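PDB 3LYH: cobalamin (Vitamin B12) biosynthesis CbiX protein from Marinobacter aquaeolei, which is probably a metal-binding lyase of the chelatase clan, related to the CbiX proteins of cobalamin biosynthesis. Local coordinates for residues A39-E44 / D51-R56. Residues are numbered along the deposited sequence; the frame is centred on the assembly and turned at random.
Sequences AIAYME and DTIVNR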
loop_
_atom_site.group_PDB
_atom_site.type_symbol
_atom_site.label_atom_id
_atom_site.label_comp_id
_atom_site.label_asym_id
_atom_site.label_seq_id
_atom_site.Cartn_x
_atom_site.Cartn_y
_atom_site.Cartn_z
ATOM N N ALA B 39 -6.894 11.595 -11.357
ATOM C CA ALA B 39 -5.463 11.824 -11.619
ATOM C C ALA B 39 -4.646 11.448 -10.395
ATOM O O ALA B 39 -5.158 11.529 -9.256
ATOM C CB ALA B 39 -5.227 13.273 -11.975
ATOM N N ILE B 40 -3.420 11.027 -10.627
ATOM C CA ILE B 40 -2.480 10.840 -9.501
ATOM C C ILE B 40 -1.753 12.159 -9.254
ATOM O O ILE B 40 -1.503 12.930 -10.197
ATOM C CB ILE B 40 -1.422 9.717 -9.746
ATOM C CG1 ILE B 40 -0.666 9.411 -8.467
ATOM C CG2 ILE B 40 -0.464 10.058 -10.952
ATOM C CD1 ILE B 40 0.128 8.138 -8.480
ATOM N N ALA B 41 -1.474 12.425 -7.976
ATOM C CA ALA B 41 -0.635 13.549 -7.587
ATOM C C ALA B 41 0.273 13.072 -6.461
ATOM O O ALA B 41 -0.024 12.096 -5.748
ATOM C CB ALA B 41 -1.461 14.781 -7.150
ATOM N N TYR B 42 1.405 13.765 -6.334
ATOM C CA TYR B 42 2.419 13.446 -5.360
ATOM C C TYR B 42 2.556 14.598 -4.340
ATOM O O TYR B 42 2.592 15.765 -4.697
ATOM C CB TYR B 42 3.765 13.243 -6.054
ATOM C CG TYR B 42 3.767 12.058 -6.989
ATOM C CD1 TYR B 42 3.895 10.787 -6.480
ATOM C CD2 TYR B 42 3.676 12.223 -8.370
ATOM C CE1 TYR B 42 3.900 9.680 -7.328
ATOM C CE2 TYR B 42 3.689 11.119 -9.236
ATOM C CZ TYR B 42 3.805 9.862 -8.692
ATOM O OH TYR B 42 3.825 8.760 -9.497
HETATM N N MSE B 43 2.619 14.218 -3.081
HETATM C CA MSE B 43 2.736 15.148 -1.951
HETATM C C MSE B 43 4.020 15.997 -2.058
HETATM O O MSE B 43 4.012 17.169 -1.726
HETATM C CB MSE B 43 2.682 14.343 -0.639
HETATM C CG MSE B 43 2.378 15.118 0.670
HETATM SE SE MSE B 43 2.100 13.877 2.141
HETATM C CE MSE B 43 1.382 12.614 0.966
ATOM N N GLU B 44 5.105 15.384 -2.545
ATOM C CA GLU B 44 6.363 16.074 -2.743
ATOM C C GLU B 44 7.280 15.349 -3.696
ATOM O O GLU B 44 7.018 14.211 -4.055
ATOM C CB GLU B 44 7.101 16.177 -1.413
ATOM C CG GLU B 44 7.565 14.839 -0.853
ATOM C CD GLU B 44 6.456 14.102 -0.194
ATOM O OE1 GLU B 44 5.929 14.674 0.761
ATOM O OE2 GLU B 44 6.086 12.979 -0.644
ATOM N N ASP B 51 -1.075 20.942 -6.171
ATOM C CA ASP B 51 -1.408 22.236 -6.713
ATOM C C ASP B 51 -1.588 22.165 -8.227
ATOM O O ASP B 51 -2.527 22.754 -8.739
ATOM C CB ASP B 51 -0.375 23.313 -6.342
ATOM C CG ASP B 51 -0.998 24.685 -6.269
ATOM O OD1 ASP B 51 -1.002 25.396 -7.288
ATOM O OD2 ASP B 51 -1.508 25.033 -5.193
ATOM N N THR B 52 -0.709 21.421 -8.924
ATOM C CA THR B 52 -0.779 21.298 -10.377
ATOM C C THR B 52 -2.042 20.617 -10.845
ATOM O O THR B 52 -2.661 21.064 -11.800
ATOM C CB THR B 52 0.467 20.566 -10.943
ATOM O OG1 THR B 52 1.602 21.408 -10.775
ATOM C CG2 THR B 52 0.288 20.230 -12.419
ATOM N N ILE B 53 -2.441 19.551 -10.156
ATOM C CA ILE B 53 -3.683 18.877 -10.496
ATOM C C ILE B 53 -4.903 19.758 -10.199
ATOM O O ILE B 53 -5.872 19.804 -10.983
ATOM C CB ILE B 53 -3.779 17.504 -9.799
ATOM C CG1 ILE B 53 -2.653 16.577 -10.255
ATOM C CG2 ILE B 53 -5.161 16.831 -10.074
ATOM C CD1 ILE B 53 -2.578 16.336 -11.773
ATOM N N VAL B 54 -4.884 20.440 -9.058
ATOM C CA VAL B 54 -6.026 21.293 -8.709
ATOM C C VAL B 54 -6.111 22.457 -9.688
ATOM O O VAL B 54 -7.179 22.745 -10.207
ATOM C CB VAL B 54 -5.988 21.771 -7.233
ATOM C CG1 VAL B 54 -7.039 22.841 -7.021
ATOM C CG2 VAL B 54 -6.173 20.589 -6.263
ATOM N N ASN B 55 -4.956 23.057 -9.976
ATOM C CA ASN B 55 -4.856 24.169 -10.936
ATOM C C ASN B 55 -5.418 23.759 -12.306
ATOM O O ASN B 55 -6.157 24.506 -12.939
ATOM C CB ASN B 55 -3.396 24.631 -11.034
ATOM C CG ASN B 55 -3.251 26.067 -11.482
ATOM O OD1 ASN B 55 -3.699 26.988 -10.803
ATOM N ND2 ASN B 55 -2.596 26.269 -12.624
ATOM N N ARG B 56 -5.103 22.534 -12.726
ATOM C CA ARG B 56 -5.553 21.988 -14.000
ATOM C C ARG B 56 -7.052 21.655 -14.064
ATOM O O ARG B 56 -7.703 21.908 -15.086
ATOM C CB ARG B 56 -4.756 20.700 -14.342
ATOM C CG ARG B 56 -3.421 20.906 -15.038
ATOM C CD ARG B 56 -3.099 19.696 -15.943
ATOM N NE ARG B 56 -1.663 19.558 -16.191
ATOM C CZ ARG B 56 -0.848 18.650 -15.638
ATOM N NH1 ARG B 56 -1.288 17.716 -14.787
ATOM N NH2 ARG B 56 0.450 18.673 -15.952
#
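A41 and I53 face each other with their CA atoms 6.8 Å apart, where helix 51-56 runs back over strand 39-42, the two axes 8.5 Å apart at closest and their directions 142° from each other. I53 alone of the helix segment touches the strand, and it spans the I40 carbonyl, reaching the methyls of A39 and A41 on either side. I53 CG1 lies beside the backbone N and anti to the carbonyl carbon (chi1 -62°), which brings it 3.8 Å from A41 CB and also 3.8 Å from I40 O, while I53 CG2, on the other branch, comes to 4.0 Å from A39 CB. I53 CD1 turns back toward A39, 4.1 Å from A39 CB, and lies 3.9 Å from I40 O. The side chain of I40 leaves from the other face of the strand and packs on F24 and A28 of helix 18-34. P48 and, from the neighbouring strand 6-12, I9 also touch I53. Strand 38-42 and helix 50-59 begin a beta-alpha-beta crossover that ends in strand 64-69, on the far side of strand 6-12 in the four-stranded parallel sheet of an alpha/beta fold. With an alanine at I53, the two strand methyls would probably lose their cover from the helix. The junction is thus wholly van der Waals, and the small alanine side chains are consistent with the close approach of the helix.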